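Side-chain contact in Poly(Beta-D-mannuronate) lyase (Pseudopedobacter saltans, PDB 7O79), which probably cleaves alginate as a poly(beta-D-mannuronate) lyase of polysaccharide lyase family 6, built on a parallel beta-helix: residues S338-G341 / A345-R348. Residues are numbered along the deposited sequence; the frame is centred on the assembly and turned at random.
Sequences SYNG and ADQR
Asp-346 meets Asn-340 in a short polar contact that illustrates how one carboxylate oxygen can serve two parts of a surface loop, with a backbone bond and a water adding to the join. Asn-340 ND2 donates to Asp-346 OD1 over 2.8 Å in a nearly straight bond (165°). The oxygen lies close to the amide plane, whereas the amide nitrogen comes in from above the carboxylate, the two flat groups being turned 71° against each other. With chi1 at 174°, Asn-340 extends its CG away from its own backbone N, and this carries the amide across to the returning chain; its OD1 takes the backbone N of Asn-342, so both ends of the amide are used and its flip is set. Asp-346 OD1 also accepts from Arg-348 N at 3.0 Å, this time from the anti side and nearer the carboxylate plane, closing an Asx turn. Gln-347, between them, faces the other way, its side-chain amide bound to the backbone of Tyr-287, Lys-290 and Leu-292. At Arg-348 the backbone joins in: its O receives Asn-340 N at 2.9 Å. The side chain bends at chi3, bringing NH2 to 3.4 Å from Ser-338 CB, while a water at the guanidinium edge accepts from NE and donates to Ser-338 O. All this lies within the surface loop linking strands 333-337 and 356-364 of the parallel beta-helix. Chemically, the double grip on OD1 limits the rotation of the Asp-346 carboxylate and ties Asn-340 to the Asx turn of Asp-346 to Arg-348.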
ATOM      1  N   SER A 338      -7.297  19.465  -4.048  1.00 25.38           N
ATOM      2  CA  SER A 338      -7.887  19.809  -2.740  1.00 28.29           C
ATOM      3  C   SER A 338      -7.327  21.111  -2.169  1.00 30.69           C
ATOM      4  O   SER A 338      -6.855  21.179  -1.029  1.00 28.46           O
ATOM      5  CB  SER A 338      -7.721  18.671  -1.746  1.00 24.59           C
ATOM      6  OG  SER A 338      -8.184  17.470  -2.321  1.00 27.69           O
ATOM      7  N   TYR A 339      -7.402  22.157  -2.981  1.00 30.78           N
ATOM      8  CA  TYR A 339      -6.986  23.485  -2.565  1.00 30.26           C
ATOM      9  C   TYR A 339      -8.089  24.147  -1.751  1.00 35.46           C
ATOM     10  O   TYR A 339      -9.269  24.083  -2.112  1.00 31.00           O
ATOM     11  CB  TYR A 339      -6.664  24.330  -3.792  1.00 30.25           C
ATOM     12  CG  TYR A 339      -6.134  25.735  -3.525  1.00 31.72           C
ATOM     13  CD1 TYR A 339      -4.870  25.935  -2.981  1.00 29.73           C
ATOM     14  CD2 TYR A 339      -6.890  26.861  -3.866  1.00 32.83           C
ATOM     15  CE1 TYR A 339      -4.367  27.229  -2.771  1.00 31.83           C
ATOM     16  CE2 TYR A 339      -6.412  28.148  -3.654  1.00 34.32           C
ATOM     17  CZ  TYR A 339      -5.144  28.333  -3.115  1.00 36.76           C
ATOM     18  OH  TYR A 339      -4.662  29.612  -2.906  1.00 33.01           O
ATOM     19  N   ASN A 340      -7.698  24.776  -0.641  1.00 29.53           N
ATOM     20  CA  ASN A 340      -8.605  25.593   0.161  1.00 28.96           C
ATOM     21  C   ASN A 340      -8.098  27.026   0.082  1.00 31.16           C
ATOM     22  O   ASN A 340      -7.151  27.390   0.784  1.00 30.70           O
ATOM     23  CB  ASN A 340      -8.677  25.114   1.605  1.00 30.83           C
ATOM     24  CG  ASN A 340      -9.506  26.041   2.474  1.00 32.96           C
ATOM     25  OD1 ASN A 340     -10.307  26.837   1.966  1.00 30.29           O
ATOM     26  ND2 ASN A 340      -9.325  25.944   3.786  1.00 31.50           N
ATOM     27  N   GLY A 341      -8.718  27.831  -0.779  1.00 29.85           N
ATOM     28  CA  GLY A 341      -8.362  29.228  -0.868  1.00 32.46           C
ATOM     29  C   GLY A 341      -8.950  30.119   0.210  1.00 33.26           C
ATOM     30  O   GLY A 341      -8.700  31.326   0.200  1.00 33.83           O
ATOM     31  N   ALA A 345     -10.374  26.574   9.618  1.00 21.84           N
ATOM     32  CA  ALA A 345      -9.940  25.465  10.453  1.00 27.09           C
ATOM     33  C   ALA A 345      -8.702  24.782   9.866  1.00 25.23           C
ATOM     34  O   ALA A 345      -7.795  24.392  10.610  1.00 22.27           O
ATOM     35  CB  ALA A 345     -11.091  24.471  10.633  1.00 25.31           C
ATOM     36  N   ASP A 346      -8.640  24.627   8.542  1.00 28.63           N
ATOM     37  CA  ASP A 346      -7.423  24.126   7.922  1.00 27.00           C
ATOM     38  C   ASP A 346      -6.813  25.233   7.079  1.00 26.25           C
ATOM     39  O   ASP A 346      -7.476  26.199   6.684  1.00 25.09           O
ATOM     40  CB  ASP A 346      -7.667  22.889   7.037  1.00 21.44           C
ATOM     41  CG  ASP A 346      -8.461  23.205   5.775  1.00 29.73           C
ATOM     42  OD1 ASP A 346      -7.871  23.820   4.855  1.00 30.98           O
ATOM     43  OD2 ASP A 346      -9.619  22.758   5.655  1.00 33.04           O
ATOM     44  N   GLN A 347      -5.536  25.066   6.780  1.00 25.87           N
ATOM     45  CA  GLN A 347      -4.785  26.010   5.976  1.00 22.63           C
ATOM     46  C   GLN A 347      -4.179  25.277   4.777  1.00 23.93           C
ATOM     47  O   GLN A 347      -3.034  25.511   4.402  1.00 20.41           O
ATOM     48  CB  GLN A 347      -3.733  26.717   6.843  1.00 21.07           C
ATOM     49  CG  GLN A 347      -4.390  27.359   8.092  1.00 25.95           C
ATOM     50  CD  GLN A 347      -3.490  28.272   8.931  1.00 22.67           C
ATOM     51  OE1 GLN A 347      -3.971  29.237   9.508  1.00 21.96           O
ATOM     52  NE2 GLN A 347      -2.200  27.958   9.019  1.00 22.99           N
ATOM     53  N   ARG A 348      -4.969  24.366   4.177  1.00 24.12           N
ATOM     54  CA  ARG A 348      -4.555  23.544   3.031  1.00 22.51           C
ATOM     55  C   ARG A 348      -4.495  24.344   1.729  1.00 26.33           C
ATOM     56  O   ARG A 348      -5.291  24.167   0.796  1.00 26.40           O
ATOM     57  CB  ARG A 348      -5.474  22.341   2.881  1.00 21.73           C
ATOM     58  CG  ARG A 348      -5.416  21.377   4.051  1.00 26.00           C
ATOM     59  CD  ARG A 348      -6.632  20.513   3.992  1.00 26.01           C
ATOM     60  NE  ARG A 348      -6.598  19.679   2.802  1.00 25.88           N
ATOM     61  CZ  ARG A 348      -7.412  18.652   2.614  1.00 29.65           C
ATOM     62  NH1 ARG A 348      -8.330  18.378   3.546  1.00 24.65           N
ATOM     63  NH2 ARG A 348      -7.325  17.929   1.501  1.00 24.56           N
TER
HETATM   64  O   HOH W   1      -4.959  19.485   0.455  1.00 23.89           O